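Local coordinates for amino acid adenylation domain-containing protein (Bacillus stratosphericus LAMA 585, PDB 6ULY), which probably activates a branched-chain keto acid as its acyl adenylate, serving as the adenylation domain of a keto acid-selecting nonribosomal peptide synthetase module, at residues T266-P271 and T296-G301; M277-E282 and H311-L316; E303-K308 and S379-G384; V355-E360 and T375-F380. All coordinates share one frame; numbering follows the deposited sequence.

Contact 1 (T266-P271 and T296-G301); sequences TKTWAP and TCMING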
# COMPACT_ATOMS: atom_id res chain seq x y z
N THR A 266 8.98 19.08 34.06
CA THR A 266 8.86 17.81 34.76
C THR A 266 8.58 16.64 33.84
O THR A 266 8.81 15.49 34.23
CB THR A 266 7.76 17.90 35.83
OG1 THR A 266 6.47 17.96 35.20
CG2 THR A 266 7.95 19.15 36.70
N LYS A 267 8.10 16.90 32.62
CA LYS A 267 7.83 15.81 31.68
C LYS A 267 8.05 16.31 30.26
O LYS A 267 7.89 17.50 29.97
CB LYS A 267 6.40 15.27 31.84
CG LYS A 267 5.32 16.26 31.48
CD LYS A 267 3.92 15.68 31.68
CE LYS A 267 2.86 16.61 31.13
NZ LYS A 267 1.49 16.08 31.28
N THR A 268 8.40 15.37 29.39
CA THR A 268 8.65 15.64 27.97
C THR A 268 8.64 14.30 27.26
O THR A 268 8.54 13.24 27.89
CB THR A 268 9.97 16.40 27.77
OG1 THR A 268 10.06 16.87 26.42
CG2 THR A 268 11.16 15.50 28.07
N TRP A 269 8.75 14.34 25.93
CA TRP A 269 8.81 13.10 25.17
C TRP A 269 9.47 13.34 23.82
O TRP A 269 9.61 14.48 23.37
CB TRP A 269 7.41 12.49 24.96
CG TRP A 269 6.66 13.09 23.81
CD1 TRP A 269 6.04 14.30 23.77
CD2 TRP A 269 6.43 12.47 22.54
NE1 TRP A 269 5.45 14.49 22.55
CE2 TRP A 269 5.67 13.38 21.77
CE3 TRP A 269 6.80 11.25 21.97
CZ2 TRP A 269 5.27 13.10 20.47
CZ3 TRP A 269 6.40 10.97 20.68
CH2 TRP A 269 5.64 11.89 19.94
N ALA A 270 9.85 12.24 23.18
CA ALA A 270 10.38 12.24 21.83
C ALA A 270 10.52 10.79 21.37
O ALA A 270 10.59 9.88 22.20
CB ALA A 270 11.75 12.95 21.77
N PRO A 271 10.55 10.55 20.06
CA PRO A 271 10.94 9.23 19.56
C PRO A 271 12.40 8.95 19.88
O PRO A 271 13.17 9.83 20.26
CB PRO A 271 10.69 9.31 18.05
CG PRO A 271 9.74 10.46 17.88
CD PRO A 271 10.08 11.43 18.97
N THR A 296 10.95 14.45 35.61
CA THR A 296 10.55 13.16 36.16
C THR A 296 10.06 12.17 35.12
O THR A 296 10.04 10.97 35.40
CB THR A 296 9.44 13.35 37.21
OG1 THR A 296 8.30 13.97 36.60
CG2 THR A 296 9.93 14.22 38.36
N CYS A 297 9.69 12.63 33.92
CA CYS A 297 9.02 11.78 32.94
C CYS A 297 9.52 12.14 31.54
O CYS A 297 9.11 13.16 30.98
CB CYS A 297 7.51 11.93 33.04
SG CYS A 297 6.58 11.12 31.72
N MET A 298 10.38 11.30 30.98
CA MET A 298 10.84 11.45 29.60
C MET A 298 10.29 10.26 28.82
O MET A 298 10.91 9.19 28.76
CB MET A 298 12.36 11.52 29.51
CG MET A 298 12.99 12.62 30.33
SD MET A 298 14.67 12.96 29.78
CE MET A 298 14.34 13.95 28.33
N ILE A 299 9.12 10.45 28.21
CA ILE A 299 8.51 9.37 27.45
C ILE A 299 9.27 9.16 26.15
O ILE A 299 9.59 10.12 25.43
CB ILE A 299 7.02 9.68 27.19
CG1 ILE A 299 6.23 9.55 28.49
CG2 ILE A 299 6.48 8.74 26.12
CD1 ILE A 299 4.88 10.24 28.46
N ASN A 300 9.59 7.91 25.86
CA ASN A 300 10.31 7.52 24.65
C ASN A 300 9.41 6.58 23.86
O ASN A 300 9.20 5.43 24.26
CB ASN A 300 11.64 6.84 25.01
CG ASN A 300 12.47 6.49 23.79
OD1 ASN A 300 11.97 6.47 22.67
ND2 ASN A 300 13.74 6.19 24.01
N GLY A 301 8.86 7.07 22.75
CA GLY A 301 7.95 6.26 21.95
C GLY A 301 7.75 6.83 20.57
O GLY A 301 8.13 7.97 20.28

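Contact 2 (M277-E282 and H311-L316); sequences MINDYE and HRFLHL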
# COMPACT_ATOMS: atom_id res chain seq x y z
N MET A 277 20.14 11.55 19.01
CA MET A 277 20.72 12.82 18.56
C MET A 277 21.44 13.52 19.70
O MET A 277 22.55 14.03 19.52
CB MET A 277 19.63 13.72 17.97
CG MET A 277 19.11 13.28 16.61
SD MET A 277 17.84 14.38 15.95
CE MET A 277 18.82 15.76 15.40
N ILE A 278 20.82 13.55 20.88
CA ILE A 278 21.46 14.17 22.04
C ILE A 278 22.75 13.44 22.39
O ILE A 278 23.77 14.06 22.71
CB ILE A 278 20.49 14.21 23.23
CG1 ILE A 278 19.29 15.11 22.93
CG2 ILE A 278 21.20 14.69 24.49
CD1 ILE A 278 19.60 16.59 22.99
N ASN A 279 22.73 12.11 22.33
CA ASN A 279 23.93 11.34 22.63
C ASN A 279 25.08 11.68 21.69
O ASN A 279 26.25 11.53 22.05
CB ASN A 279 23.64 9.84 22.56
CG ASN A 279 22.71 9.38 23.67
OD1 ASN A 279 22.54 10.08 24.67
ND2 ASN A 279 22.12 8.21 23.51
N ASP A 280 24.77 12.14 20.47
CA ASP A 280 25.82 12.53 19.54
C ASP A 280 26.57 13.78 19.98
O ASP A 280 27.59 14.11 19.37
CB ASP A 280 25.24 12.77 18.14
CG ASP A 280 24.71 11.50 17.49
OD1 ASP A 280 25.20 10.40 17.83
OD2 ASP A 280 23.82 11.61 16.63
N TYR A 281 26.10 14.46 21.02
CA TYR A 281 26.69 15.71 21.50
C TYR A 281 27.37 15.54 22.86
O TYR A 281 27.36 16.46 23.67
CB TYR A 281 25.63 16.80 21.59
CG TYR A 281 25.13 17.33 20.27
CD1 TYR A 281 25.64 18.51 19.74
CD2 TYR A 281 24.15 16.65 19.55
CE1 TYR A 281 25.19 19.00 18.52
CE2 TYR A 281 23.69 17.14 18.34
CZ TYR A 281 24.21 18.31 17.83
OH TYR A 281 23.76 18.79 16.62
N GLU A 282 27.96 14.37 23.12
CA GLU A 282 28.55 14.15 24.44
C GLU A 282 29.69 15.12 24.71
O GLU A 282 29.89 15.55 25.85
CB GLU A 282 29.05 12.71 24.57
CG GLU A 282 30.23 12.35 23.69
CD GLU A 282 30.75 10.96 23.95
OE1 GLU A 282 30.48 10.42 25.05
OE2 GLU A 282 31.42 10.39 23.07
N HIS A 311 20.16 4.13 27.83
CA HIS A 311 21.15 4.01 28.90
C HIS A 311 22.24 5.06 28.75
O HIS A 311 22.63 5.72 29.72
CB HIS A 311 21.75 2.61 28.91
CG HIS A 311 22.73 2.39 30.02
ND1 HIS A 311 24.08 2.21 29.79
CD2 HIS A 311 22.57 2.34 31.36
CE1 HIS A 311 24.70 2.05 30.95
NE2 HIS A 311 23.81 2.12 31.92
N ARG A 312 22.76 5.22 27.53
CA ARG A 312 23.77 6.26 27.29
C ARG A 312 23.18 7.64 27.55
O ARG A 312 23.86 8.52 28.10
CB ARG A 312 24.29 6.15 25.86
CG ARG A 312 25.44 7.10 25.54
CD ARG A 312 26.72 6.66 26.23
NE ARG A 312 27.68 7.76 26.35
CZ ARG A 312 28.83 7.67 27.00
NH1 ARG A 312 29.18 6.54 27.60
NH2 ARG A 312 29.64 8.72 27.06
N PHE A 313 21.93 7.85 27.17
CA PHE A 313 21.27 9.13 27.41
C PHE A 313 21.22 9.44 28.90
O PHE A 313 21.51 10.56 29.33
CB PHE A 313 19.86 9.08 26.82
CG PHE A 313 19.14 10.39 26.82
CD1 PHE A 313 18.38 10.77 27.92
CD2 PHE A 313 19.16 11.21 25.71
CE1 PHE A 313 17.69 11.96 27.92
CE2 PHE A 313 18.48 12.40 25.70
CZ PHE A 313 17.74 12.78 26.81
N LEU A 314 20.85 8.44 29.72
CA LEU A 314 20.79 8.66 31.16
C LEU A 314 22.18 8.85 31.75
O LEU A 314 22.36 9.63 32.70
CB LEU A 314 20.08 7.48 31.83
CG LEU A 314 18.62 7.24 31.42
CD1 LEU A 314 18.16 5.87 31.89
CD2 LEU A 314 17.72 8.33 31.98
N HIS A 315 23.17 8.14 31.22
CA HIS A 315 24.54 8.27 31.71
C HIS A 315 25.11 9.64 31.39
O HIS A 315 25.69 10.31 32.25
CB HIS A 315 25.40 7.16 31.12
CG HIS A 315 26.80 7.11 31.65
ND1 HIS A 315 27.88 7.61 30.95
CD2 HIS A 315 27.30 6.60 32.80
CE1 HIS A 315 28.98 7.43 31.65
NE2 HIS A 315 28.66 6.82 32.78
N LEU A 316 24.94 10.09 30.14
CA LEU A 316 25.48 11.38 29.73
C LEU A 316 24.89 12.52 30.54
O LEU A 316 25.60 13.49 30.87
CB LEU A 316 25.23 11.61 28.24
CG LEU A 316 26.14 10.89 27.25
CD1 LEU A 316 25.62 11.08 25.83
CD2 LEU A 316 27.57 11.40 27.36

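Contact 3 (E303-K308 and S379-G384); sequences EAVVPK and SFTELG. With QA7 (5'-O-{(S)-hydroxy[(4-methyl-2-oxopentanoyl)oxy]phosphoryl}adenosine), chain C; SO4 (sulfate ion), chain P.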
# COMPACT_ATOMS: atom_id res chain seq x y z
N GLU A 303 8.74 4.83 17.92
CA GLU A 303 9.57 3.91 17.15
C GLU A 303 10.34 3.03 18.13
O GLU A 303 10.18 3.13 19.35
CB GLU A 303 10.51 4.67 16.21
CG GLU A 303 11.44 5.66 16.90
CD GLU A 303 12.29 6.45 15.92
OE1 GLU A 303 13.33 7.01 16.34
OE2 GLU A 303 11.93 6.49 14.73
N ALA A 304 11.18 2.16 17.58
CA ALA A 304 11.91 1.20 18.40
C ALA A 304 12.72 1.92 19.47
O ALA A 304 13.51 2.82 19.17
CB ALA A 304 12.82 0.34 17.53
N VAL A 305 12.53 1.51 20.72
CA VAL A 305 13.28 2.04 21.85
C VAL A 305 14.52 1.17 22.01
O VAL A 305 14.42 -0.02 22.34
CB VAL A 305 12.44 2.07 23.13
CG1 VAL A 305 13.24 2.65 24.29
CG2 VAL A 305 11.16 2.86 22.91
N VAL A 306 15.69 1.75 21.78
CA VAL A 306 16.95 1.01 21.79
C VAL A 306 17.51 1.05 23.21
O VAL A 306 17.71 2.14 23.76
CB VAL A 306 17.95 1.60 20.79
CG1 VAL A 306 19.23 0.77 20.77
CG2 VAL A 306 17.33 1.66 19.40
N PRO A 307 17.79 -0.11 23.83
CA PRO A 307 18.34 -0.08 25.20
C PRO A 307 19.60 0.76 25.34
O PRO A 307 19.70 1.58 26.27
CB PRO A 307 18.60 -1.56 25.49
CG PRO A 307 17.63 -2.30 24.63
CD PRO A 307 17.48 -1.48 23.39
N LYS A 308 20.57 0.58 24.45
CA LYS A 308 21.83 1.30 24.60
C LYS A 308 21.68 2.79 24.34
O LYS A 308 22.52 3.57 24.79
CB LYS A 308 22.89 0.69 23.68
CG LYS A 308 23.45 -0.62 24.21
CD LYS A 308 24.50 -1.21 23.28
CE LYS A 308 25.27 -2.34 23.97
NZ LYS A 308 26.25 -2.99 23.06
N SER A 379 18.19 -7.91 22.38
CA SER A 379 17.69 -7.19 23.54
C SER A 379 16.55 -6.28 23.12
O SER A 379 16.69 -5.48 22.18
CB SER A 379 18.81 -6.36 24.19
OG SER A 379 19.76 -7.20 24.81
N PHE A 380 15.42 -6.40 23.80
CA PHE A 380 14.25 -5.59 23.55
C PHE A 380 13.92 -4.74 24.77
O PHE A 380 14.14 -5.16 25.91
CB PHE A 380 13.03 -6.45 23.19
CG PHE A 380 13.24 -7.31 21.98
CD1 PHE A 380 13.25 -6.76 20.71
CD2 PHE A 380 13.39 -8.68 22.10
CE1 PHE A 380 13.43 -7.55 19.59
CE2 PHE A 380 13.57 -9.48 20.99
CZ PHE A 380 13.59 -8.91 19.73
N THR A 381 13.39 -3.55 24.52
CA THR A 381 12.95 -2.67 25.59
C THR A 381 11.48 -2.93 25.88
O THR A 381 10.63 -2.79 25.00
CB THR A 381 13.15 -1.20 25.20
OG1 THR A 381 14.53 -0.98 24.89
CG2 THR A 381 12.71 -0.28 26.33
N GLU A 382 11.18 -3.33 27.12
CA GLU A 382 9.79 -3.50 27.52
C GLU A 382 9.06 -2.17 27.43
O GLU A 382 9.60 -1.11 27.77
CB GLU A 382 9.72 -4.04 28.95
CG GLU A 382 10.22 -5.47 29.11
CD GLU A 382 9.99 -6.01 30.51
OE1 GLU A 382 10.84 -5.78 31.40
OE2 GLU A 382 8.96 -6.67 30.73
N LEU A 383 7.82 -2.22 26.96
CA LEU A 383 6.99 -1.03 26.81
C LEU A 383 5.89 -0.95 27.87
O LEU A 383 5.14 0.02 27.88
CB LEU A 383 6.39 -0.98 25.40
CG LEU A 383 7.44 -1.04 24.28
CD1 LEU A 383 6.79 -0.88 22.91
CD2 LEU A 383 8.53 0.01 24.47
N GLY A 384 5.80 -1.94 28.75
CA GLY A 384 5.01 -1.82 29.96
C GLY A 384 3.61 -2.37 29.83
O GLY A 384 3.20 -2.93 28.80
C01 QA7 C . 3.80 6.68 22.18
C02 QA7 C . 3.45 7.52 21.01
C03 QA7 C . 2.29 8.41 21.34
C04 QA7 C . 3.31 6.57 19.87
C05 QA7 C . 2.20 6.80 18.90
C06 QA7 C . 2.51 6.83 17.44
C10 QA7 C . 2.27 4.19 15.20
C11 QA7 C . 3.20 3.22 14.89
C12 QA7 C . 2.84 1.88 15.66
C13 QA7 C . 3.92 1.33 15.81
C14 QA7 C . 5.07 2.50 15.86
C16 QA7 C . 5.02 3.45 18.05
C18 QA7 C . 6.55 2.35 19.04
C19 QA7 C . 7.50 1.78 19.89
C21 QA7 C . 8.17 0.42 18.25
C23 QA7 C . 6.48 1.90 17.80
N15 QA7 C . 5.52 2.61 17.19
N17 QA7 C . 5.64 3.30 19.18
N20 QA7 C . 8.26 0.84 19.47
N22 QA7 C . 7.32 0.92 17.42
N24 QA7 C . 7.59 2.23 21.21
O07 QA7 C . 1.55 6.92 16.49
O09 QA7 C . 2.51 5.37 14.52
O25 QA7 C . 4.54 3.56 15.46
O26 QA7 C . 4.35 0.50 14.71
O27 QA7 C . 1.80 0.99 15.04
O28 QA7 C . 2.11 7.86 14.36
O29 QA7 C . 0.38 6.44 14.44
O30 QA7 C . 3.59 6.79 17.12
O31 QA7 C . 1.13 6.90 19.27
P08 QA7 C . 1.67 6.64 14.94
S SO4 P . 11.76 1.94 13.83
O1 SO4 P . 10.55 1.85 14.56
O2 SO4 P . 11.68 1.06 12.73
O3 SO4 P . 11.97 3.25 13.35
O4 SO4 P . 12.86 1.56 14.62

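Contact 4 (V355-E360 and T375-F380); sequences VLTFEE and TGTVSF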
# COMPACT_ATOMS: atom_id res chain seq x y z
N VAL A 355 14.48 -4.31 30.37
CA VAL A 355 15.04 -4.72 29.09
C VAL A 355 15.15 -6.24 29.10
O VAL A 355 15.68 -6.82 30.06
CB VAL A 355 16.41 -4.08 28.83
CG1 VAL A 355 16.98 -4.55 27.49
CG2 VAL A 355 16.30 -2.56 28.86
N LEU A 356 14.65 -6.88 28.05
CA LEU A 356 14.62 -8.34 27.95
C LEU A 356 15.57 -8.80 26.86
O LEU A 356 15.56 -8.25 25.75
CB LEU A 356 13.20 -8.84 27.65
CG LEU A 356 12.15 -8.53 28.71
CD1 LEU A 356 10.76 -8.82 28.18
CD2 LEU A 356 12.42 -9.33 29.98
N THR A 357 16.37 -9.81 27.16
CA THR A 357 17.32 -10.38 26.21
C THR A 357 17.03 -11.86 26.05
O THR A 357 16.80 -12.57 27.03
CB THR A 357 18.77 -10.17 26.67
OG1 THR A 357 19.12 -8.79 26.52
CG2 THR A 357 19.73 -11.02 25.86
N PHE A 358 17.03 -12.32 24.80
CA PHE A 358 16.69 -13.70 24.48
C PHE A 358 17.67 -14.25 23.45
O PHE A 358 18.38 -13.50 22.77
CB PHE A 358 15.27 -13.82 23.92
CG PHE A 358 14.21 -13.24 24.81
CD1 PHE A 358 13.73 -13.96 25.90
CD2 PHE A 358 13.66 -12.00 24.55
CE1 PHE A 358 12.75 -13.43 26.71
CE2 PHE A 358 12.68 -11.47 25.36
CZ PHE A 358 12.22 -12.19 26.44
N GLU A 359 17.68 -15.57 23.34
CA GLU A 359 18.47 -16.22 22.30
C GLU A 359 17.85 -15.94 20.94
O GLU A 359 16.63 -15.95 20.78
CB GLU A 359 18.53 -17.73 22.56
CG GLU A 359 19.83 -18.39 22.11
CD GLU A 359 20.98 -18.11 23.06
OE1 GLU A 359 20.72 -17.72 24.22
OE2 GLU A 359 22.15 -18.29 22.66
N GLU A 360 18.71 -15.67 19.95
CA GLU A 360 18.22 -15.47 18.59
C GLU A 360 17.55 -16.72 18.05
O GLU A 360 16.65 -16.63 17.20
CB GLU A 360 19.36 -15.04 17.67
CG GLU A 360 19.68 -13.56 17.72
CD GLU A 360 20.78 -13.15 16.74
OE1 GLU A 360 20.75 -12.00 16.26
OE2 GLU A 360 21.66 -13.99 16.45
N THR A 375 27.10 -11.80 19.88
CA THR A 375 26.26 -12.32 18.81
C THR A 375 25.34 -13.39 19.37
O THR A 375 25.61 -13.99 20.42
CB THR A 375 27.08 -12.91 17.65
OG1 THR A 375 27.88 -14.00 18.14
CG2 THR A 375 27.99 -11.85 17.04
N GLY A 376 24.24 -13.63 18.66
CA GLY A 376 23.30 -14.68 19.03
C GLY A 376 22.25 -14.29 20.04
O GLY A 376 21.41 -15.14 20.38
N THR A 377 22.25 -13.05 20.53
CA THR A 377 21.24 -12.58 21.46
C THR A 377 20.65 -11.27 20.96
O THR A 377 21.32 -10.49 20.27
CB THR A 377 21.82 -12.36 22.87
OG1 THR A 377 22.82 -11.34 22.83
CG2 THR A 377 22.42 -13.65 23.41
N VAL A 378 19.38 -11.05 21.30
CA VAL A 378 18.67 -9.82 20.97
C VAL A 378 18.13 -9.23 22.26
O VAL A 378 17.66 -9.97 23.14
CB VAL A 378 17.53 -10.05 19.96
CG1 VAL A 378 18.09 -10.51 18.63
CG2 VAL A 378 16.54 -11.08 20.51
N SER A 379 18.19 -7.91 22.38
CA SER A 379 17.69 -7.19 23.54
C SER A 379 16.55 -6.28 23.12
O SER A 379 16.69 -5.48 22.18
CB SER A 379 18.81 -6.36 24.19
OG SER A 379 19.76 -7.20 24.81
N PHE A 380 15.42 -6.40 23.80
CA PHE A 380 14.25 -5.59 23.55
C PHE A 380 13.92 -4.74 24.77
O PHE A 380 14.14 -5.16 25.91
CB PHE A 380 13.03 -6.45 23.19
CG PHE A 380 13.24 -7.31 21.98
CD1 PHE A 380 13.25 -6.76 20.71
CD2 PHE A 380 13.39 -8.68 22.10
CE1 PHE A 380 13.43 -7.55 19.59
CE2 PHE A 380 13.57 -9.48 20.99
CZ PHE A 380 13.59 -8.91 19.73

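Contact 1 (T266-P271 and T296-G301)
A beta-alpha-beta crossover of the AMP-binding domain places K267-A270 beside the strand that starts at C297, as parallel neighbours in the nine-stranded mixed sheet. T268 is held on both backbone atoms: its N gives a bond to C297 O (2.8 Å), and its O receives I299 N (2.9 Å). A270 N continues the pattern to I299 O, and G301 N closes it with a weak bond to A270 O. At the entry end, T266 O takes T296 N (2.8 Å) and T296 OG1 (2.9 Å) from opposite faces of its carbonyl plane. A chi1 of 60° sets T296 OG1 between the backbone N and the carbonyl carbon, from where it reaches the oxygen that T296 N already binds. W269 CB packs against I299 CB at 3.6 Å. The indole turns its edge to the backbone, with W269 CZ3 lying 3.5 Å from G301 O near the ring plane. On the other face, the side chains of T268 and M298 lie side by side, pointing the same way, with T268 CG2 3.5 Å from M298 CE. Strand pairing therefore satisfies buried backbone groups, while W269 NE1 and T268 OG1 find acceptors in D217 and L216 O on the next strand and K267 NZ turns to N234 of helix 224-237.

Contact 2 (M277-E282 and H311-L316)
N279 of helix 272-279 reaches across to F313 and L316 of helix 307-317, and its side chain illustrates how an amide can fill a helix-helix seam. Its CB lies 4.0 Å from L316 CD1. CG, set anti to the carbonyl carbon (chi1 -68°), carries the amide over toward the facing helix. There N279 OD1 comes within 3.2 Å of F313 CA and also meets L316 CD1 at 3.4 Å. The other branch, ND2, approaches R312 CB at 3.8 Å and gives its hydrogen bond to T309 O, about one turn before R312 in helix 307-317. On the inner side, I278 CB packs on F313 CE2 (3.7 Å), and F275 meets that ring edge-to-face. On the outer side, E282 CB presses on L316 CD2 at 3.4 Å, and E282 OE1 forms a salt bridge with R312 NH2 (2.8 Å). As a hydrogen bond it is weak, with only 123° at the hydrogen, and carboxylate and guanidinium planes stand 86° apart. E282 OE2 has a second arginine, R557. Two positive partners would tend to keep the carboxylate ionised, so the seam grades from apolar packing at F313, through an amide, to charge pairing at its outer margin.

Contact 3 (E303-K308 and S379-G384)
V305 and T381 supply the first shell: T381 OG1 donates to V305 O at 2.7 Å, approaching from above the carbonyl plane by 54°. The threonine's chi1 of -57° sets OG1 anti to its own carbonyl carbon and leaves CG2 to rest on V305 CG1 (3.6 Å). The two side chains cross at about a right angle, with polar and methyl branches engaged with the same residue. P307 closes over the hydroxyl, its CD 3.3 Å from T381 OG1, just where helix 307-317 begins. Farther along, V305 CG2 meets L383 CD2 at 4.2 Å, and the leucine's other methyl, CD1, lies 3.6 Å from N24, the exocyclic amino nitrogen of the adenylate's adenine. From the other segment, E303 O comes within 3.0 Å of ring nitrogen N20 of the same base, and A304 N gives a hydrogen bond to O1 of a sulfate, probably from the crystallisation liquor, at 3.1 Å. Farther out, L383 and G384 both pair with L451 in a classic beta bulge, while T381 and L383 lean on P329. A330 O adds a hydrogen bond to the adenylate. A loop leading from a core strand into a helix and lining the adenine, with a leucine also against the base, fits the nucleotide pocket of ANL-family adenylating enzymes.

Contact 4 (V355-E360 and T375-F380)
L356 and F380 bind each other through two backbone hydrogen bonds, L356 N to F380 O (2.8 Å) and F380 N to L356 O (2.7 Å), and F358 with V378 repeats the exchange. These hydrogen-bonded pairs alternate with the non-hydrogen-bonded pairs T357-S379 and E359-T377, the regular rhythm of an antiparallel ribbon. A further bond, E360 N to G376 O at 2.8 Å, extends the pairing past the strand; its donor stands 40° above the carbonyl plane. G376, with a positive phi of 86°, occupies a conformation readily open to glycine.

Among polar side chains, T357 OG1 and S379 OG face each other at 2.4 Å, a separation so short that its exact value is doubtful, and either hydroxyl could be the donor. In both residues the hydroxyl is anti to the carbonyl carbon, which turns the two oxygens to each other on one face. E359 instead directs its carboxylate to R373.

Apolar contacts lie mostly on the opposite face. The rings of F358 and F380 meet rim to rim, CD2 to CD2 at 4.1 Å, each atom near the plane of the other ring. V378 CG1 rests on E360 CG at 3.6 Å. Separately, the methyl V355 CG1 lies against the backbone carbonyl F380 O at 3.3 Å.

F358 also meets the ring of F445, and L356 and F380 lie on T452 of strand 450-456, so the aromatic face packs on the five-stranded antiparallel sheet. The connecting loop pairs with strand 355-359 through A370 and R368, and V355 touches P307 at the start of helix 307-317.

Two of the four contacts border the adenylate. Contact 3 lines the adenine directly, and in contact 1 G301 lies about 4 Å from the ligand; their centres are about 14 Å apart, with N300 O touching V305 CG2 at 3.5 Å. Contact 2 lies in the helices that succeed both strands of contact 1; M298 SD meets F313 CE1 at 3.7 Å, and the centres are about 15 Å apart. Contact 4 shares S379 and F380 with contact 3, about 11 Å away between centres, and carries strand 377-381 outward, leaving the F380 side chain about 9 Å from the ligand. Helix 307-317 joins contacts 2 and 3.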